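Putative uncharacterized protein (Coprinopsis cinerea, PDB 3W9A) probably hydrolyses beta-glucans, acting through the beta-jelly-roll catalytic domain of a fungal enzyme of glycoside hydrolase family 131. Local coordinates at residues Asn158-Asp162 and Leu181-Asn187; Pro134-Gly138 and Ser148-Thr152; Tyr33-Ser37 and Thr69-Asn73. All blocks are in the same frame, centred on the assembly; numbering follows the deposited sequence.

The three contacts sit in different parts of a beta-jelly roll. Contact 1 is buried and bridges two strands of one sheet over the strand between them, using a salt bridge and apolar packing. Contact 2 is partly buried and pairs two neighbouring strands of the other sheet, mostly through backbone hydrogen bonds. The two meet inside the sandwich, where Phe159 CZ lies 3.9 Å from Leu137 CD2. Contact 3 reaches the same sheet as contact 2 through Tyr33-Ile34, and is likewise partly buried, farther from the chain's centre. Its centre is about 31 Å from that of contact 1, across the chain's centre. It relies on tryptophan packing and a water bridge.

Contact 1 (Asn158-Asp162 and Leu181-Asn187); sequences NFAYD and LVKVVQN
A salt bridge here spans an intervening strand. Lys183 NZ donates to Asp162 OD2 at 2.9 Å, although strand 169-176 lies between their two strands and pairs antiparallel with each. The segments 158-162 and 181-187 therefore run in the same direction as next-nearest neighbours in one sheet of the jelly roll. The register is set by CA distances of 7.2 Å for Asn158 to Leu181 and 7.5 Å for Asp162 to Asn187. Segment 158-162 is regular extended strand. Strand 182-189 is interrupted by a classic beta bulge, in which Val184 and Val185 both face Leu172 of the middle strand. Val184 takes phi/psi of -97/-21°, and the chain turns a corner at Val185. Side chains alternate along 158-162. Asn158 and Asp162 point toward the other segment, while Phe159 points away and packs on Phe98 and Leu126 inside the sandwich. Leu181, with chi1 m and chi2 t, reaches across. Its CD2 lies 3.7 Å from Asn158 CB, and its CD1 lies 4.0 Å from Ala160 CB. Lys183 is all-trans, which carries its amine to the carboxylate of Asp162, itself t at chi1. Trp173 of the middle strand packs against Lys183. The contact joins apolar packing at the Leu181 end to a charged pair at the Asp162 end. The charge of the buried carboxylate is balanced by the ammonium of Lys183, and its OD2 also accepts a hydrogen bond from Trp173 NE1.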
loop_
_atom_site.group_PDB
_atom_site.type_symbol
_atom_site.label_atom_id
_atom_site.label_comp_id
_atom_site.label_asym_id
_atom_site.label_seq_id
_atom_site.Cartn_x
_atom_site.Cartn_y
_atom_site.Cartn_z
ATOM N N ASN A 158 -0.511 5.637 -8.852
ATOM C CA ASN A 158 -1.585 4.658 -8.825
ATOM C C ASN A 158 -1.018 3.343 -9.238
ATOM O O ASN A 158 -0.250 3.279 -10.198
ATOM C CB ASN A 158 -2.705 5.015 -9.804
ATOM C CG ASN A 158 -3.175 6.440 -9.659
ATOM O OD1 ASN A 158 -3.218 7.214 -10.644
ATOM N ND2 ASN A 158 -3.552 6.806 -8.442
ATOM N N PHE A 159 -1.402 2.289 -8.533
ATOM C CA PHE A 159 -0.995 0.941 -8.891
ATOM C C PHE A 159 -2.122 -0.045 -8.765
ATOM O O PHE A 159 -3.052 0.124 -7.946
ATOM C CB PHE A 159 0.121 0.445 -7.993
ATOM C CG PHE A 159 1.393 1.247 -8.084
ATOM C CD1 PHE A 159 2.289 1.035 -9.124
ATOM C CD2 PHE A 159 1.703 2.189 -7.126
ATOM C CE1 PHE A 159 3.480 1.746 -9.203
ATOM C CE2 PHE A 159 2.882 2.912 -7.192
ATOM C CZ PHE A 159 3.782 2.680 -8.229
ATOM N N ALA A 160 -2.018 -1.094 -9.567
ATOM C CA ALA A 160 -2.670 -2.346 -9.251
ATOM C C ALA A 160 -1.745 -3.529 -9.545
ATOM O O ALA A 160 -1.104 -3.616 -10.614
ATOM C CB ALA A 160 -4.003 -2.471 -9.971
ATOM N N TYR A 161 -1.649 -4.428 -8.562
ATOM C CA TYR A 161 -1.018 -5.710 -8.750
ATOM C C TYR A 161 -2.048 -6.643 -9.403
ATOM O O TYR A 161 -3.112 -6.899 -8.863
ATOM C CB TYR A 161 -0.550 -6.309 -7.420
ATOM C CG TYR A 161 0.406 -5.486 -6.575
ATOM C CD1 TYR A 161 1.215 -4.483 -7.127
ATOM C CD2 TYR A 161 0.528 -5.740 -5.218
ATOM C CE1 TYR A 161 2.101 -3.756 -6.344
ATOM C CE2 TYR A 161 1.419 -5.037 -4.430
ATOM C CZ TYR A 161 2.204 -4.039 -4.987
ATOM O OH TYR A 161 3.079 -3.336 -4.176
ATOM N N ASP A 162 -1.717 -7.127 -10.589
ATOM C CA ASP A 162 -2.558 -8.025 -11.366
ATOM C C ASP A 162 -2.047 -9.407 -11.033
ATOM O O ASP A 162 -1.050 -9.845 -11.614
ATOM C CB ASP A 162 -2.330 -7.690 -12.848
ATOM C CG ASP A 162 -3.096 -8.583 -13.804
ATOM O OD1 ASP A 162 -3.414 -9.741 -13.467
ATOM O OD2 ASP A 162 -3.378 -8.086 -14.923
ATOM N N LEU A 181 -5.191 3.549 -15.247
ATOM C CA LEU A 181 -4.170 2.526 -15.168
ATOM C C LEU A 181 -3.901 1.898 -16.542
ATOM O O LEU A 181 -4.826 1.604 -17.303
ATOM C CB LEU A 181 -4.592 1.425 -14.179
ATOM C CG LEU A 181 -4.712 1.846 -12.709
ATOM C CD1 LEU A 181 -5.426 0.777 -11.885
ATOM C CD2 LEU A 181 -3.337 2.145 -12.131
ATOM N N VAL A 182 -2.620 1.717 -16.834
ATOM C CA VAL A 182 -2.164 0.987 -18.008
ATOM C C VAL A 182 -1.300 -0.142 -17.471
ATOM O O VAL A 182 -0.624 0.028 -16.438
ATOM C CB VAL A 182 -1.367 1.908 -18.971
ATOM C CG1 VAL A 182 -0.848 1.147 -20.186
ATOM C CG2 VAL A 182 -2.237 3.067 -19.433
ATOM N N LYS A 183 -1.338 -1.293 -18.142
ATOM C CA LYS A 183 -0.512 -2.432 -17.758
ATOM C C LYS A 183 0.936 -2.219 -18.229
ATOM O O LYS A 183 1.240 -2.324 -19.413
ATOM C CB LYS A 183 -1.083 -3.744 -18.305
ATOM C CG LYS A 183 -0.451 -4.977 -17.676
ATOM C CD LYS A 183 -1.212 -6.263 -17.981
ATOM C CE LYS A 183 -0.672 -7.437 -17.160
ATOM N NZ LYS A 183 -1.566 -8.635 -17.152
ATOM N N VAL A 184 1.822 -1.916 -17.287
ATOM C CA VAL A 184 3.217 -1.553 -17.597
ATOM C C VAL A 184 4.171 -2.736 -17.466
ATOM O O VAL A 184 5.264 -2.739 -18.046
ATOM C CB VAL A 184 3.704 -0.386 -16.703
ATOM C CG1 VAL A 184 3.063 0.918 -17.151
ATOM C CG2 VAL A 184 3.402 -0.653 -15.227
ATOM N N VAL A 185 3.771 -3.754 -16.713
ATOM C CA VAL A 185 4.544 -4.990 -16.654
ATOM C C VAL A 185 3.620 -6.195 -16.836
ATOM O O VAL A 185 2.704 -6.426 -16.040
ATOM C CB VAL A 185 5.374 -5.129 -15.351
ATOM C CG1 VAL A 185 6.232 -6.391 -15.407
ATOM C CG2 VAL A 185 6.257 -3.902 -15.119
ATOM N N GLN A 186 3.888 -6.957 -17.896
ATOM C CA GLN A 186 3.197 -8.211 -18.153
ATOM C C GLN A 186 3.531 -9.172 -17.048
ATOM O O GLN A 186 4.584 -9.052 -16.424
ATOM C CB GLN A 186 3.640 -8.813 -19.488
ATOM C CG GLN A 186 3.195 -8.029 -20.702
ATOM C CD GLN A 186 1.702 -7.832 -20.730
ATOM O OE1 GLN A 186 0.939 -8.794 -20.617
ATOM N NE2 GLN A 186 1.270 -6.584 -20.859
ATOM N N ASN A 187 2.657 -10.152 -16.836
ATOM C CA ASN A 187 2.783 -11.049 -15.679
ATOM C C ASN A 187 4.068 -11.865 -15.732
ATOM O O ASN A 187 4.463 -12.335 -16.796
ATOM C CB ASN A 187 1.561 -11.966 -15.549
ATOM C CG ASN A 187 0.428 -11.325 -14.770
ATOM O OD1 ASN A 187 -0.094 -11.903 -13.815
ATOM N ND2 ASN A 187 0.058 -10.132 -15.152
#

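Contact 2 (Pro134-Gly138 and Ser148-Thr152); sequences PSNLG and STPFT
Leu137 and Thr149 form the hydrogen-bonded pair of an antiparallel beta hairpin in the jelly roll: Leu137 N to Thr149 O is 2.8 Å, and Thr149 N to Leu137 O is 3.1 Å. Phe151 N extends the pairing to Ser135 O at 3.1 Å. Asn136 ND2 donates to Ser148 OG at 3.1 Å, with Asn136 m and Ser148 p at chi1. The axes of strands 136-138 and 148-150 approach to 4.3 Å, with 159° between their N-to-C directions, close to antiparallel. Two non-hydrogen-bonded pairs flank the centre: Asn136 CA to Pro150 CA is 4.2 Å and Gly138 CA to Ser148 CA is 3.9 Å. CA-H...O contacts accompany the pairing: Asn136 CA lies 3.2 Å from Thr149 O, and Ser148 CA lies 3.2 Å from Leu137 O. Phe151 centres an inverse gamma turn (phi/psi -82/75°) as the chain leaves the strand. Its t rotamer points the ring inward, edge-to-face with Tyr128. Leu137, chi1 t and chi2 p, shares the face of Thr149. Leu137 CD2 lies over one face of the Phe151 ring, and Leu137 CB is 4.1 Å from Phe151 CB.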
loop_
_atom_site.group_PDB
_atom_site.type_symbol
_atom_site.label_atom_id
_atom_site.label_comp_id
_atom_site.label_asym_id
_atom_site.label_seq_id
_atom_site.Cartn_x
_atom_site.Cartn_y
_atom_site.Cartn_z
ATOM N N PRO A 134 18.277 4.775 -6.329
ATOM C CA PRO A 134 17.630 4.684 -5.024
ATOM C C PRO A 134 16.508 5.713 -4.799
ATOM O O PRO A 134 15.650 5.485 -3.947
ATOM C CB PRO A 134 18.793 4.850 -4.037
ATOM C CG PRO A 134 19.882 5.522 -4.810
ATOM C CD PRO A 134 19.720 5.049 -6.228
ATOM N N SER A 135 16.496 6.806 -5.570
ATOM C CA SER A 135 15.405 7.792 -5.502
ATOM C C SER A 135 14.202 7.414 -6.357
ATOM O O SER A 135 13.250 8.188 -6.468
ATOM C CB SER A 135 15.895 9.185 -5.912
ATOM O OG SER A 135 16.866 9.626 -4.994
ATOM N N ASN A 136 14.253 6.241 -6.979
ATOM C CA ASN A 136 13.094 5.705 -7.664
ATOM C C ASN A 136 12.257 4.826 -6.761
ATOM O O ASN A 136 12.757 4.120 -5.886
ATOM C CB ASN A 136 13.495 4.891 -8.892
ATOM C CG ASN A 136 13.931 5.760 -10.059
ATOM O OD1 ASN A 136 14.254 6.926 -9.895
ATOM N ND2 ASN A 136 13.930 5.184 -11.248
ATOM N N LEU A 137 10.964 4.869 -7.010
ATOM C CA LEU A 137 10.030 3.914 -6.469
ATOM C C LEU A 137 10.035 2.721 -7.434
ATOM O O LEU A 137 9.571 2.844 -8.556
ATOM C CB LEU A 137 8.652 4.573 -6.401
ATOM C CG LEU A 137 7.493 3.854 -5.720
ATOM C CD1 LEU A 137 7.786 3.615 -4.233
ATOM C CD2 LEU A 137 6.203 4.643 -5.898
ATOM N N GLY A 138 10.577 1.585 -7.002
ATOM C CA GLY A 138 10.587 0.375 -7.813
ATOM C C GLY A 138 9.550 -0.650 -7.404
ATOM O O GLY A 138 9.291 -0.837 -6.217
ATOM N N SER A 148 10.281 0.957 -12.375
ATOM C CA SER A 148 10.600 1.984 -11.407
ATOM C C SER A 148 10.379 3.344 -12.016
ATOM O O SER A 148 10.285 3.487 -13.239
ATOM C CB SER A 148 12.043 1.827 -10.856
ATOM O OG SER A 148 13.030 2.272 -11.769
ATOM N N THR A 149 10.251 4.342 -11.161
ATOM C CA THR A 149 9.947 5.682 -11.617
ATOM C C THR A 149 10.449 6.639 -10.548
ATOM O O THR A 149 10.392 6.319 -9.352
ATOM C CB THR A 149 8.433 5.850 -11.914
ATOM O OG1 THR A 149 8.217 6.984 -12.760
ATOM C CG2 THR A 149 7.615 6.023 -10.649
ATOM N N PRO A 150 11.011 7.788 -10.964
ATOM C CA PRO A 150 11.384 8.756 -9.953
ATOM C C PRO A 150 10.242 9.041 -8.975
ATOM O O PRO A 150 9.131 9.322 -9.392
ATOM C CB PRO A 150 11.726 9.985 -10.789
ATOM C CG PRO A 150 12.371 9.394 -12.009
ATOM C CD PRO A 150 11.597 8.124 -12.281
ATOM N N PHE A 151 10.513 8.939 -7.677
ATOM C CA PHE A 151 9.469 9.140 -6.668
ATOM C C PHE A 151 9.283 10.655 -6.434
ATOM O O PHE A 151 9.715 11.214 -5.424
ATOM C CB PHE A 151 9.831 8.375 -5.379
ATOM C CG PHE A 151 8.688 8.212 -4.394
ATOM C CD1 PHE A 151 8.950 7.801 -3.092
ATOM C CD2 PHE A 151 7.372 8.439 -4.752
ATOM C CE1 PHE A 151 7.921 7.621 -2.182
ATOM C CE2 PHE A 151 6.347 8.286 -3.834
ATOM C CZ PHE A 151 6.617 7.869 -2.555
ATOM N N THR A 152 8.626 11.306 -7.394
ATOM C CA THR A 152 8.429 12.745 -7.388
ATOM C C THR A 152 7.508 13.164 -6.247
ATOM O O THR A 152 6.435 12.578 -6.070
ATOM C CB THR A 152 7.796 13.221 -8.709
ATOM O OG1 THR A 152 8.452 12.599 -9.826
ATOM C CG2 THR A 152 7.929 14.713 -8.848
#

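Contact 3 (Tyr33-Ser37 and Thr69-Asn73)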
loop_
_atom_site.group_PDB
_atom_site.type_symbol
_atom_site.label_atom_id
_atom_site.label_comp_id
_atom_site.label_asym_id
_atom_site.label_seq_id
_atom_site.Cartn_x
_atom_site.Cartn_y
_atom_site.Cartn_z
ATOM N N TYR A 33 -2.091 -4.241 14.211
ATOM C CA TYR A 33 -1.219 -4.802 15.263
ATOM C C TYR A 33 0.280 -4.664 14.962
ATOM O O TYR A 33 1.074 -4.780 15.868
ATOM C CB TYR A 33 -1.555 -6.272 15.542
ATOM C CG TYR A 33 -1.300 -7.217 14.388
ATOM C CD1 TYR A 33 -0.109 -7.918 14.282
ATOM C CD2 TYR A 33 -2.253 -7.398 13.397
ATOM C CE1 TYR A 33 0.126 -8.788 13.215
ATOM C CE2 TYR A 33 -2.033 -8.263 12.333
ATOM C CZ TYR A 33 -0.844 -8.951 12.234
ATOM O OH TYR A 33 -0.645 -9.805 11.157
ATOM N N ILE A 34 0.668 -4.464 13.694
ATOM C CA ILE A 34 2.070 -4.299 13.343
ATOM C C ILE A 34 2.415 -2.821 13.565
ATOM O O ILE A 34 2.326 -2.008 12.665
ATOM C CB ILE A 34 2.362 -4.755 11.886
ATOM C CG1 ILE A 34 1.995 -6.229 11.701
ATOM C CG2 ILE A 34 3.832 -4.587 11.537
ATOM C CD1 ILE A 34 2.163 -6.749 10.282
ATOM N N LYS A 35 2.790 -2.480 14.789
ATOM C CA LYS A 35 2.973 -1.097 15.171
ATOM C C LYS A 35 3.860 -0.971 16.395
ATOM O O LYS A 35 4.086 -1.959 17.104
ATOM C CB LYS A 35 1.616 -0.515 15.532
ATOM C CG LYS A 35 0.991 -1.186 16.735
ATOM C CD LYS A 35 -0.491 -0.910 16.844
ATOM C CE LYS A 35 -1.055 -1.480 18.135
ATOM N NZ LYS A 35 -2.543 -1.550 18.090
ATOM N N GLY A 36 4.268 0.265 16.686
ATOM C CA GLY A 36 5.029 0.568 17.888
ATOM C C GLY A 36 4.113 0.691 19.091
ATOM O O GLY A 36 2.875 0.568 18.975
ATOM N N SER A 37 4.723 0.973 20.238
ATOM C CA SER A 37 4.006 1.166 21.506
ATOM C C SER A 37 3.274 2.491 21.623
ATOM O O SER A 37 2.461 2.666 22.535
ATOM C CB SER A 37 4.994 1.106 22.663
ATOM O OG SER A 37 5.570 -0.173 22.714
ATOM N N THR A 69 10.153 5.026 17.241
ATOM C CA THR A 69 9.350 4.202 18.151
ATOM C C THR A 69 8.460 3.173 17.452
ATOM O O THR A 69 7.736 2.445 18.127
ATOM C CB THR A 69 8.440 5.058 19.025
ATOM O OG1 THR A 69 7.322 5.536 18.237
ATOM C CG2 THR A 69 9.221 6.229 19.648
ATOM N N ALA A 70 8.498 3.119 16.121
ATOM C CA ALA A 70 7.594 2.254 15.349
ATOM C C ALA A 70 8.165 0.848 15.227
ATOM O O ALA A 70 8.506 0.386 14.145
ATOM C CB ALA A 70 7.350 2.848 13.966
ATOM N N THR A 71 8.282 0.170 16.351
ATOM C CA THR A 71 9.055 -1.041 16.429
ATOM C C THR A 71 8.115 -2.119 16.942
ATOM O O THR A 71 7.527 -1.962 18.009
ATOM C CB THR A 71 10.261 -0.830 17.366
ATOM O OG1 THR A 71 9.841 -0.230 18.587
ATOM C CG2 THR A 71 11.250 0.111 16.736
ATOM N N TRP A 72 7.939 -3.190 16.172
ATOM C CA TRP A 72 6.973 -4.222 16.546
ATOM C C TRP A 72 7.670 -5.520 16.952
ATOM O O TRP A 72 7.699 -5.885 18.147
ATOM C CB TRP A 72 5.981 -4.461 15.405
ATOM C CG TRP A 72 4.989 -5.506 15.722
ATOM C CD1 TRP A 72 4.115 -5.492 16.750
ATOM C CD2 TRP A 72 4.775 -6.733 15.022
ATOM N NE1 TRP A 72 3.362 -6.629 16.744
ATOM C CE2 TRP A 72 3.744 -7.412 15.690
ATOM C CE3 TRP A 72 5.347 -7.323 13.888
ATOM C CZ2 TRP A 72 3.259 -8.651 15.267
ATOM C CZ3 TRP A 72 4.873 -8.562 13.463
ATOM C CH2 TRP A 72 3.843 -9.218 14.156
ATOM N N ASN A 73 8.235 -6.204 15.964
ATOM C CA ASN A 73 8.924 -7.474 16.180
ATOM C C ASN A 73 10.440 -7.345 16.077
ATOM O O ASN A 73 11.144 -8.349 16.078
ATOM C CB ASN A 73 8.486 -8.462 15.119
ATOM C CG ASN A 73 8.930 -8.028 13.738
ATOM O OD1 ASN A 73 8.870 -6.842 13.403
ATOM N ND2 ASN A 73 9.393 -8.970 12.944
HETATM O O HOH W 1 7.397 1.510 20.634
#
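Tyr33 lies in the last, weakly bonded part of strand 30-34 and turns its p-rotamer ring to Trp72. The edge of its ring meets the face of the indole in an offset edge-to-face pair. The centroid of the Tyr33 ring is 5.5 Å from that of the Trp72 six-membered ring, and the planes are at 68°. The closest carbons are Tyr33 CD1 and Trp72 CZ2, 3.6 Å apart. Tyr33 OH also hydrogen-bonds a glycerol, probably from the crystallisation liquor. Ile34 follows as the centre of an inverse gamma turn. Its CA makes a CH-pi contact 4.0 Å from the centroid of the Trp72 five-membered ring, and Ile34 CG2 packs 3.9 Å from Trp72 CE3. Lys35 points its CB away, and its amine makes a cation-pi contact with Trp32. Gly36 lies close against the turn centred on Ala70. Gly36 CA makes CA-H...O contacts with Thr69 O at 3.3 Å and Thr71 O at 3.6 Å. A CB there would fall 2.0 Å from Thr69 O, so the close fit depends on the missing side chain. At Ser37 a water takes over, accepting from Ser37 N at 2.8 Å and donating to Thr69 O at 2.7 Å. The arrangement is a loop packed on the end of an edge strand: residues 69-73, in the loop that links strand 61-66 to strand 77-83, lay a tryptophan over the end of strand 30-34 at the margin of the jelly roll.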